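PDB 5DL8: benzoate transport porin BenP from Acinetobacter baumannii AB307-0294, which forms an outer-membrane beta-barrel of the OprD family that probably acts as a porin, thought to admit benzoate and other small solutes. Local coordinates for residues 49-60 and 78-89. Sequence-based numbering, arbitrary orientation.
Sequences SWSQAASLFYKS and ADASVQYAVRLS
Leu56 and Val82 meet at the middle of this antiparallel strand pair, Leu56 CB lying 3.9 Å from Val82 CG1, on the same face as Ala54, Tyr84 and Tyr58. At one end of that face Trp50 leaves its backbone toward 78-89, and Leu88 sets its CD1 over the centre of the six-membered ring of Trp50, 5° off the ring normal, a CH-pi contact. On the other face, Phe57 has CG beside its own N (chi1 -54°), which carries CZ to 3.8 Å from Gln83 CG, with ring and amide planes 52° apart. Next to them one water joins Ser55 OG (2.8 Å) to Gln83 OE1 (2.7 Å), donating to the latter, which also accepts from Leu149 N.

The ladder is regular: Gln52-Val86, Ala54-Tyr84, Leu56-Val82 and Tyr58-Ala80 are hydrogen-bonded pairs, each with two N-H...O bonds, of which Leu56 N to Val82 O, at 2.9 Å, is representative. Serine hydroxyls extend it at both ends, Ser60 OG accepting from Ala78 N (2.8 Å) and Ser89 OG from Trp50 N (3.3 Å). Asp79 OD1, against Lys59 CB at 3.5 Å, pairs with Lys120, while Ser81 OG bonds Glu132.

This is the up-and-down hairpin pairing of a porin barrel wall: strand 25-39 continues it beyond 49-60, and strand 107-123 beyond 78-89.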
ATOM      1  N   SER A  49      -4.278  19.195   2.309  1.00 25.03           N
ATOM      2  CA  SER A  49      -3.646  20.130   1.370  1.00 25.70           C
ATOM      3  C   SER A  49      -4.189  19.908  -0.087  1.00 26.87           C
ATOM      4  O   SER A  49      -4.907  18.889  -0.406  1.00 25.71           O
ATOM      5  CB  SER A  49      -2.133  19.855   1.343  1.00 25.55           C
ATOM      6  OG  SER A  49      -1.886  18.455   1.038  1.00 22.73           O
ATOM      7  N   TRP A  50      -3.735  20.846  -0.912  1.00 27.66           N
ATOM      8  CA  TRP A  50      -3.897  20.938  -2.330  1.00 29.17           C
ATOM      9  C   TRP A  50      -2.479  21.045  -2.779  1.00 27.69           C
ATOM     10  O   TRP A  50      -1.727  21.974  -2.346  1.00 28.25           O
ATOM     11  CB  TRP A  50      -4.683  22.253  -2.776  1.00 33.19           C
ATOM     12  CG  TRP A  50      -5.068  22.245  -4.223  1.00 36.62           C
ATOM     13  CD1 TRP A  50      -5.402  21.126  -4.974  1.00 36.90           C
ATOM     14  CD2 TRP A  50      -5.087  23.344  -5.116  1.00 38.91           C
ATOM     15  NE1 TRP A  50      -5.648  21.483  -6.250  1.00 38.76           N
ATOM     16  CE2 TRP A  50      -5.459  22.838  -6.374  1.00 40.66           C
ATOM     17  CE3 TRP A  50      -4.832  24.715  -4.971  1.00 43.89           C
ATOM     18  CZ2 TRP A  50      -5.614  23.637  -7.488  1.00 42.86           C
ATOM     19  CZ3 TRP A  50      -4.926  25.556  -6.101  1.00 46.31           C
ATOM     20  CH2 TRP A  50      -5.316  24.987  -7.369  1.00 47.67           C
ATOM     21  N   SER A  51      -2.129  20.143  -3.690  1.00 25.33           N
ATOM     22  CA  SER A  51      -0.776  20.119  -4.254  1.00 24.79           C
ATOM     23  C   SER A  51      -0.748  19.722  -5.716  1.00 23.32           C
ATOM     24  O   SER A  51      -1.690  19.020  -6.166  1.00 22.80           O
ATOM     25  CB  SER A  51       0.157  19.241  -3.403  1.00 23.29           C
ATOM     26  OG  SER A  51      -0.311  17.929  -3.279  1.00 22.97           O
ATOM     27  N   GLN A  52       0.310  20.184  -6.410  1.00 24.14           N
ATOM     28  CA  GLN A  52       0.614  19.764  -7.797  1.00 26.90           C
ATOM     29  C   GLN A  52       1.980  19.123  -7.827  1.00 26.78           C
ATOM     30  O   GLN A  52       2.912  19.697  -7.232  1.00 26.48           O
ATOM     31  CB  GLN A  52       0.616  20.936  -8.778  1.00 30.01           C
ATOM     32  CG  GLN A  52       0.966  20.590 -10.190  1.00 32.88           C
ATOM     33  CD  GLN A  52      -0.132  19.703 -10.816  1.00 34.05           C
ATOM     34  OE1 GLN A  52      -1.328  20.026 -10.762  1.00 36.82           O
ATOM     35  NE2 GLN A  52       0.261  18.586 -11.379  1.00 34.30           N
ATOM     36  N   ALA A  53       2.067  17.943  -8.493  1.00 25.54           N
ATOM     37  CA  ALA A  53       3.301  17.163  -8.572  1.00 25.36           C
ATOM     38  C   ALA A  53       3.624  16.804 -10.019  1.00 25.81           C
ATOM     39  O   ALA A  53       2.725  16.757 -10.873  1.00 26.12           O
ATOM     40  CB  ALA A  53       3.183  15.867  -7.749  1.00 23.81           C
ATOM     41  N   ALA A  54       4.921  16.628 -10.278  1.00 26.30           N
ATOM     42  CA  ALA A  54       5.469  16.087 -11.519  1.00 27.69           C
ATOM     43  C   ALA A  54       6.555  15.036 -11.127  1.00 27.19           C
ATOM     44  O   ALA A  54       7.290  15.249 -10.181  1.00 24.80           O
ATOM     45  CB  ALA A  54       6.076  17.144 -12.407  1.00 28.94           C
ATOM     46  N   SER A  55       6.556  13.914 -11.861  1.00 28.41           N
ATOM     47  CA  SER A  55       7.427  12.797 -11.576  1.00 29.97           C
ATOM     48  C   SER A  55       7.884  12.075 -12.808  1.00 32.19           C
ATOM     49  O   SER A  55       7.175  12.043 -13.813  1.00 35.12           O
ATOM     50  CB  SER A  55       6.725  11.767 -10.702  1.00 29.54           C
ATOM     51  OG  SER A  55       6.284  12.314  -9.484  1.00 27.57           O
ATOM     52  N   LEU A  56       9.053  11.472 -12.692  1.00 31.64           N
ATOM     53  CA  LEU A  56       9.613  10.664 -13.753  1.00 32.70           C
ATOM     54  C   LEU A  56      10.305   9.382 -13.196  1.00 32.09           C
ATOM     55  O   LEU A  56      10.990   9.443 -12.156  1.00 32.26           O
ATOM     56  CB  LEU A  56      10.623  11.529 -14.518  1.00 33.92           C
ATOM     57  CG  LEU A  56      11.236  10.899 -15.780  1.00 34.33           C
ATOM     58  CD1 LEU A  56      10.131  10.574 -16.755  1.00 34.54           C
ATOM     59  CD2 LEU A  56      12.282  11.821 -16.350  1.00 36.64           C
ATOM     60  N   PHE A  57      10.016   8.260 -13.834  1.00 32.11           N
ATOM     61  CA  PHE A  57      10.490   6.910 -13.427  1.00 34.07           C
ATOM     62  C   PHE A  57      11.126   6.213 -14.655  1.00 35.34           C
ATOM     63  O   PHE A  57      10.578   6.191 -15.770  1.00 35.59           O
ATOM     64  CB  PHE A  57       9.357   5.991 -12.884  1.00 33.35           C
ATOM     65  CG  PHE A  57       8.581   6.612 -11.766  1.00 33.20           C
ATOM     66  CD1 PHE A  57       7.469   7.417 -12.046  1.00 32.42           C
ATOM     67  CD2 PHE A  57       8.994   6.476 -10.450  1.00 32.81           C
ATOM     68  CE1 PHE A  57       6.767   8.040 -11.026  1.00 30.67           C
ATOM     69  CE2 PHE A  57       8.278   7.066  -9.415  1.00 31.73           C
ATOM     70  CZ  PHE A  57       7.200   7.886  -9.699  1.00 31.91           C
ATOM     71  N   TYR A  58      12.303   5.677 -14.429  1.00 35.75           N
ATOM     72  CA  TYR A  58      13.077   5.053 -15.442  1.00 37.90           C
ATOM     73  C   TYR A  58      13.478   3.656 -14.981  1.00 39.50           C
ATOM     74  O   TYR A  58      13.952   3.473 -13.816  1.00 38.62           O
ATOM     75  CB  TYR A  58      14.298   5.880 -15.722  1.00 38.27           C
ATOM     76  CG  TYR A  58      15.284   5.163 -16.638  1.00 41.29           C
ATOM     77  CD1 TYR A  58      15.031   5.016 -18.027  1.00 42.37           C
ATOM     78  CD2 TYR A  58      16.487   4.621 -16.116  1.00 42.35           C
ATOM     79  CE1 TYR A  58      15.960   4.359 -18.836  1.00 44.35           C
ATOM     80  CE2 TYR A  58      17.398   4.012 -16.924  1.00 44.13           C
ATOM     81  CZ  TYR A  58      17.129   3.887 -18.257  1.00 45.05           C
ATOM     82  OH  TYR A  58      18.035   3.235 -18.972  1.00 46.78           O
ATOM     83  N   LYS A  59      13.278   2.695 -15.891  1.00 41.76           N
ATOM     84  CA  LYS A  59      13.749   1.341 -15.710  1.00 45.17           C
ATOM     85  C   LYS A  59      14.396   0.793 -16.898  1.00 45.69           C
ATOM     86  O   LYS A  59      13.700   0.438 -17.866  1.00 46.65           O
ATOM     87  CB  LYS A  59      12.594   0.413 -15.518  1.00 48.18           C
ATOM     88  CG  LYS A  59      11.742   0.724 -14.337  1.00 48.93           C
ATOM     89  CD  LYS A  59      10.623  -0.292 -14.229  1.00 50.98           C
ATOM     90  CE  LYS A  59      11.233  -1.672 -14.151  1.00 54.82           C
ATOM     91  NZ  LYS A  59      10.220  -2.553 -13.529  1.00 58.52           N
ATOM     92  N   SER A  60      15.692   0.601 -16.818  1.00 45.73           N
ATOM     93  CA  SER A  60      16.397   0.033 -17.950  1.00 47.46           C
ATOM     94  C   SER A  60      15.995  -1.402 -18.324  1.00 48.11           C
ATOM     95  O   SER A  60      15.606  -2.222 -17.500  1.00 46.53           O
ATOM     96  CB  SER A  60      17.921   0.107 -17.790  1.00 49.50           C
ATOM     97  OG  SER A  60      18.411  -0.917 -16.951  1.00 50.26           O
ATOM     98  N   ALA A  78      19.932  -0.638 -14.582  1.00 40.13           N
ATOM     99  CA  ALA A  78      19.718   0.371 -13.558  1.00 39.64           C
ATOM    100  C   ALA A  78      18.333   1.008 -13.662  1.00 38.18           C
ATOM    101  O   ALA A  78      17.704   1.051 -14.772  1.00 38.57           O
ATOM    102  CB  ALA A  78      20.786   1.443 -13.638  1.00 39.85           C
ATOM    103  N   ASP A  79      17.867   1.456 -12.507  1.00 35.19           N
ATOM    104  CA  ASP A  79      16.645   2.182 -12.445  1.00 34.30           C
ATOM    105  C   ASP A  79      16.920   3.517 -11.742  1.00 34.15           C
ATOM    106  O   ASP A  79      17.918   3.684 -11.051  1.00 34.58           O
ATOM    107  CB  ASP A  79      15.600   1.484 -11.601  1.00 33.34           C
ATOM    108  CG  ASP A  79      15.184   0.075 -12.098  1.00 32.80           C
ATOM    109  OD1 ASP A  79      15.214  -0.297 -13.250  1.00 33.65           O
ATOM    110  OD2 ASP A  79      14.670  -0.617 -11.260  1.00 32.73           O
ATOM    111  N   ALA A  80      15.974   4.431 -11.872  1.00 33.75           N
ATOM    112  CA  ALA A  80      16.045   5.720 -11.155  1.00 33.69           C
ATOM    113  C   ALA A  80      14.696   6.450 -11.154  1.00 32.40           C
ATOM    114  O   ALA A  80      13.834   6.195 -11.994  1.00 31.13           O
ATOM    115  CB  ALA A  80      17.127   6.575 -11.766  1.00 34.97           C
ATOM    116  N   SER A  81      14.525   7.354 -10.192  1.00 31.35           N
ATOM    117  CA  SER A  81      13.247   8.055 -10.025  1.00 30.02           C
ATOM    118  C   SER A  81      13.472   9.477  -9.516  1.00 30.53           C
ATOM    119  O   SER A  81      14.475   9.741  -8.845  1.00 29.97           O
ATOM    120  CB  SER A  81      12.329   7.269  -9.036  1.00 28.46           C
ATOM    121  OG  SER A  81      12.802   7.310  -7.694  1.00 27.01           O
ATOM    122  N   VAL A  82      12.490  10.359  -9.776  1.00 30.33           N
ATOM    123  CA  VAL A  82      12.437  11.671  -9.205  1.00 29.40           C
ATOM    124  C   VAL A  82      10.973  12.054  -9.124  1.00 28.41           C
ATOM    125  O   VAL A  82      10.161  11.719 -10.024  1.00 27.83           O
ATOM    126  CB  VAL A  82      13.287  12.664 -10.051  1.00 32.41           C
ATOM    127  CG1 VAL A  82      12.731  12.772 -11.490  1.00 33.95           C
ATOM    128  CG2 VAL A  82      13.332  14.059  -9.396  1.00 32.29           C
ATOM    129  N   GLN A  83      10.581  12.620  -7.982  1.00 27.91           N
ATOM    130  CA  GLN A  83       9.189  13.054  -7.752  1.00 26.76           C
ATOM    131  C   GLN A  83       9.219  14.359  -6.998  1.00 27.36           C
ATOM    132  O   GLN A  83       9.984  14.530  -6.050  1.00 27.98           O
ATOM    133  CB  GLN A  83       8.412  12.033  -6.910  1.00 26.10           C
ATOM    134  CG  GLN A  83       8.480  10.527  -7.267  1.00 24.33           C
ATOM    135  CD  GLN A  83       7.804   9.670  -6.197  1.00 23.08           C
ATOM    136  OE1 GLN A  83       6.571   9.699  -5.964  1.00 21.33           O
ATOM    137  NE2 GLN A  83       8.654   8.959  -5.440  1.00 23.02           N
ATOM    138  N   TYR A  84       8.396  15.301  -7.435  1.00 28.90           N
ATOM    139  CA  TYR A  84       8.415  16.664  -6.923  1.00 28.93           C
ATOM    140  C   TYR A  84       7.022  17.182  -6.834  1.00 28.01           C
ATOM    141  O   TYR A  84       6.298  17.117  -7.834  1.00 27.64           O
ATOM    142  CB  TYR A  84       9.189  17.545  -7.855  1.00 30.55           C
ATOM    143  CG  TYR A  84       9.226  18.958  -7.402  1.00 33.43           C
ATOM    144  CD1 TYR A  84       9.873  19.301  -6.179  1.00 34.97           C
ATOM    145  CD2 TYR A  84       8.642  19.995  -8.171  1.00 36.42           C
ATOM    146  CE1 TYR A  84       9.944  20.616  -5.746  1.00 36.49           C
ATOM    147  CE2 TYR A  84       8.733  21.323  -7.739  1.00 37.92           C
ATOM    148  CZ  TYR A  84       9.399  21.616  -6.538  1.00 37.48           C
ATOM    149  OH  TYR A  84       9.379  22.878  -6.035  1.00 39.52           O
ATOM    150  N   ALA A  85       6.645  17.703  -5.650  1.00 25.88           N
ATOM    151  CA  ALA A  85       5.342  18.309  -5.430  1.00 24.96           C
ATOM    152  C   ALA A  85       5.487  19.729  -4.795  1.00 27.79           C
ATOM    153  O   ALA A  85       6.340  19.961  -3.949  1.00 26.73           O
ATOM    154  CB  ALA A  85       4.523  17.481  -4.508  1.00 23.60           C
ATOM    155  N   VAL A  86       4.612  20.650  -5.229  1.00 29.01           N
ATOM    156  CA  VAL A  86       4.430  21.962  -4.621  1.00 29.69           C
ATOM    157  C   VAL A  86       3.100  22.093  -3.915  1.00 27.33           C
ATOM    158  O   VAL A  86       2.056  21.745  -4.506  1.00 25.43           O
ATOM    159  CB  VAL A  86       4.464  23.031  -5.720  1.00 33.04           C
ATOM    160  CG1 VAL A  86       4.238  24.453  -5.174  1.00 34.91           C
ATOM    161  CG2 VAL A  86       5.857  23.023  -6.296  1.00 35.67           C
ATOM    162  N   ARG A  87       3.127  22.572  -2.654  1.00 25.61           N
ATOM    163  CA  ARG A  87       1.888  22.925  -1.981  1.00 25.22           C
ATOM    164  C   ARG A  87       1.217  24.181  -2.599  1.00 27.25           C
ATOM    165  O   ARG A  87       1.827  25.212  -2.754  1.00 29.10           O
ATOM    166  CB  ARG A  87       2.092  23.203  -0.500  1.00 24.60           C
ATOM    167  CG  ARG A  87       0.765  23.457   0.204  1.00 24.36           C
ATOM    168  CD  ARG A  87       0.818  23.249   1.738  1.00 25.29           C
ATOM    169  NE  ARG A  87       1.918  23.854   2.364  1.00 25.19           N
ATOM    170  CZ  ARG A  87       2.050  25.207   2.574  1.00 27.17           C
ATOM    171  NH1 ARG A  87       1.118  26.101   2.220  1.00 28.32           N
ATOM    172  NH2 ARG A  87       3.144  25.688   3.167  1.00 26.05           N
ATOM    173  N   LEU A  88      -0.064  24.117  -2.871  1.00 28.88           N
ATOM    174  CA  LEU A  88      -0.800  25.277  -3.375  1.00 30.43           C
ATOM    175  C   LEU A  88      -1.738  25.935  -2.406  1.00 28.27           C
ATOM    176  O   LEU A  88      -2.075  27.129  -2.592  1.00 29.18           O
ATOM    177  CB  LEU A  88      -1.670  24.850  -4.612  1.00 32.23           C
ATOM    178  CG  LEU A  88      -0.989  24.174  -5.813  1.00 34.71           C
ATOM    179  CD1 LEU A  88      -2.025  23.476  -6.750  1.00 35.90           C
ATOM    180  CD2 LEU A  88      -0.184  25.207  -6.588  1.00 36.35           C
ATOM    181  N   SER A  89      -2.303  25.166  -1.503  1.00 26.43           N
ATOM    182  CA  SER A  89      -3.221  25.689  -0.534  1.00 25.72           C
ATOM    183  C   SER A  89      -2.389  26.449   0.523  1.00 27.25           C
ATOM    184  O   SER A  89      -1.166  26.333   0.613  1.00 26.69           O
ATOM    185  CB  SER A  89      -3.993  24.550   0.161  1.00 25.39           C
ATOM    186  OG  SER A  89      -3.104  23.627   0.715  1.00 25.07           O
TER
HETATM  187  O   HOH W   1       4.853  10.548  -7.869  1.00 25.37           O